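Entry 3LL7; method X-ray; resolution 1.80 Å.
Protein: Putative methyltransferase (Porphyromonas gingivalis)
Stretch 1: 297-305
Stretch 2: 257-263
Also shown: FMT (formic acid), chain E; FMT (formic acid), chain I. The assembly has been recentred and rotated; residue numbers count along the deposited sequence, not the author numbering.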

# COMPACT_ATOMS: atom_id res chain seq x y z
N PRO A 297 -3.85 17.23 3.00
CA PRO A 297 -3.35 16.29 1.97
C PRO A 297 -3.43 14.84 2.46
O PRO A 297 -3.28 14.57 3.69
CB PRO A 297 -1.88 16.71 1.78
CG PRO A 297 -1.51 17.28 3.09
CD PRO A 297 -2.77 18.07 3.54
N HIS A 298 -3.63 13.93 1.51
CA HIS A 298 -3.70 12.49 1.84
C HIS A 298 -2.34 11.91 2.22
O HIS A 298 -1.30 12.57 2.07
CB HIS A 298 -4.41 11.69 0.75
CG HIS A 298 -3.76 11.74 -0.60
ND1 HIS A 298 -2.48 11.29 -0.84
CD2 HIS A 298 -4.25 12.13 -1.80
CE1 HIS A 298 -2.21 11.42 -2.13
NE2 HIS A 298 -3.27 11.92 -2.73
N THR A 299 -2.34 10.69 2.72
CA THR A 299 -1.13 10.10 3.29
C THR A 299 -0.01 9.87 2.29
O THR A 299 1.18 9.90 2.66
CB THR A 299 -1.43 8.78 4.05
OG1 THR A 299 -2.03 7.82 3.18
CG2 THR A 299 -2.37 9.08 5.25
N ALA A 300 -0.37 9.62 1.04
CA ALA A 300 0.65 9.37 0.01
C ALA A 300 1.39 10.67 -0.30
O ALA A 300 2.63 10.66 -0.49
CB ALA A 300 0.03 8.76 -1.26
N LEU A 301 0.67 11.78 -0.36
CA LEU A 301 1.33 13.08 -0.55
C LEU A 301 2.31 13.40 0.57
O LEU A 301 3.42 13.85 0.33
CB LEU A 301 0.34 14.23 -0.66
CG LEU A 301 -0.14 14.39 -2.10
CD1 LEU A 301 -1.32 15.29 -2.11
CD2 LEU A 301 0.98 14.98 -3.02
N LEU A 302 1.86 13.17 1.81
CA LEU A 302 2.70 13.37 2.99
C LEU A 302 3.97 12.51 2.95
O LEU A 302 5.06 13.02 3.19
CB LEU A 302 1.89 13.08 4.26
CG LEU A 302 0.79 14.10 4.59
CD1 LEU A 302 -0.08 13.57 5.76
CD2 LEU A 302 1.36 15.46 4.90
N LYS A 303 3.82 11.23 2.65
CA LYS A 303 4.96 10.32 2.60
C LYS A 303 5.93 10.71 1.47
O LYS A 303 7.14 10.60 1.63
CB LYS A 303 4.48 8.88 2.40
CG LYS A 303 5.62 7.88 2.14
CD LYS A 303 6.55 7.69 3.36
CE LYS A 303 7.71 6.78 3.01
NZ LYS A 303 8.61 6.54 4.20
N ALA A 304 5.38 11.14 0.32
CA ALA A 304 6.21 11.52 -0.86
C ALA A 304 6.99 12.80 -0.60
O ALA A 304 8.01 13.03 -1.22
CB ALA A 304 5.30 11.70 -2.11
N GLY A 305 6.46 13.62 0.30
CA GLY A 305 7.08 14.88 0.71
C GLY A 305 6.82 16.07 -0.19
O GLY A 305 7.65 17.00 -0.22
C FMT E . -4.08 11.74 -5.55
O1 FMT E . -2.93 12.23 -5.64
O2 FMT E . -4.42 10.59 -5.89
C FMT I . -7.84 11.64 -2.92
O1 FMT I . -7.48 12.56 -3.66
O2 FMT I . -7.82 11.73 -1.70
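Stretch 2 257-263: PIHAINL

A short helix packs nearly antiparallel on an extended strand through apolar side chains, chiefly alanine methyls, with a histidine ring laid against an asparagine at one end and no direct hydrogen bond between the two stretches. Stretch 2 (PIHAINL) is extended, with Ile258 to Asn262 at phi -104° to -137° and psi 103° to 140°. Its axis passes 6.9 Å from that of helix 299-304, and the N-to-C directions make an angle of 157°, so the sequences run in opposing order: Ala304 meets Ile258, and His298 meets Asn262.

Strand alternation points the CA-to-CB bonds of Ile258, Ala260 and Asn262 toward the helix, and those of His259 and Ile261 away. Ala260 is the centre of the apolar patch. Ala260 CA lies 5.3 Å from Ala300 CA, where both residues carry only a methyl group, each pointing toward the other stretch, and Ala260 CB is 4.4 Å from Ala300 CB, 4.0 Å from Ala304 CB and 3.9 Å from Leu301 CD2. Ala304 CB also touches Ile258 CG2 at 4.0 Å. Ile261 still contributes through its backbone, its O lying 3.4 Å from Ala300 CB.

At the helix N terminus, His298 is the N-cap: its ND1 accepts a weak bond from Ala300 N (3.3 Å). One face of the same ring lies against Asn262, with Asn262 CB 3.5 Å from the centroid of the His298 ring and 12° off its normal, a CH-pi contact. Water 1 bridges the stretches, donating to Asn262 OD1 (2.9 Å) and hydrogen-bonding Thr299 OG1 (2.8 Å). Two formic acids, probably from the crystallisation liquor, accept from Asn262: O2 of chain E from its backbone N (3.1 Å), O2 of chain I from its ND2 (2.9 Å).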

# COMPACT_ATOMS: atom_id res chain seq x y z
N PRO A 257 10.90 11.11 -11.34
CA PRO A 257 9.47 11.38 -11.12
C PRO A 257 8.90 10.55 -9.96
O PRO A 257 8.98 9.32 -9.97
CB PRO A 257 8.81 10.92 -12.43
CG PRO A 257 9.91 10.98 -13.46
CD PRO A 257 11.16 10.63 -12.71
N ILE A 258 8.32 11.24 -8.99
CA ILE A 258 7.63 10.63 -7.86
C ILE A 258 6.14 10.77 -8.08
O ILE A 258 5.63 11.90 -8.26
CB ILE A 258 8.04 11.30 -6.53
CG1 ILE A 258 9.58 11.20 -6.35
CG2 ILE A 258 7.34 10.66 -5.34
CD1 ILE A 258 10.11 12.17 -5.30
N HIS A 259 5.43 9.64 -8.04
CA HIS A 259 3.98 9.63 -8.18
C HIS A 259 3.33 9.38 -6.82
O HIS A 259 3.57 8.32 -6.20
CB HIS A 259 3.53 8.48 -9.08
CG HIS A 259 3.96 8.61 -10.51
ND1 HIS A 259 5.26 8.88 -10.89
CD2 HIS A 259 3.25 8.50 -11.65
CE1 HIS A 259 5.33 8.92 -12.21
NE2 HIS A 259 4.12 8.69 -12.69
N ALA A 260 2.46 10.30 -6.39
CA ALA A 260 1.76 10.11 -5.12
C ALA A 260 0.34 9.83 -5.47
O ALA A 260 -0.32 10.63 -6.15
CB ALA A 260 1.89 11.38 -4.23
N ILE A 261 -0.15 8.66 -5.05
CA ILE A 261 -1.51 8.32 -5.45
C ILE A 261 -2.31 7.73 -4.31
O ILE A 261 -1.79 6.95 -3.53
CB ILE A 261 -1.54 7.44 -6.69
CG1 ILE A 261 -2.98 7.46 -7.32
CG2 ILE A 261 -1.01 6.06 -6.38
CD1 ILE A 261 -3.01 7.16 -8.83
N ASN A 262 -3.57 8.12 -4.24
CA ASN A 262 -4.43 7.64 -3.19
C ASN A 262 -5.54 6.88 -3.87
O ASN A 262 -6.43 7.50 -4.43
CB ASN A 262 -5.00 8.83 -2.37
CG ASN A 262 -5.78 8.39 -1.16
OD1 ASN A 262 -5.42 7.42 -0.50
ND2 ASN A 262 -6.88 9.11 -0.84
N LEU A 263 -5.48 5.55 -3.84
CA LEU A 263 -6.48 4.71 -4.54
C LEU A 263 -7.82 4.72 -3.82
O LEU A 263 -7.87 4.57 -2.61
CB LEU A 263 -5.97 3.27 -4.72
CG LEU A 263 -4.61 3.19 -5.41
CD1 LEU A 263 -4.08 1.74 -5.44
CD2 LEU A 263 -4.66 3.82 -6.81
O HOH W 1 -4.68 8.18 2.22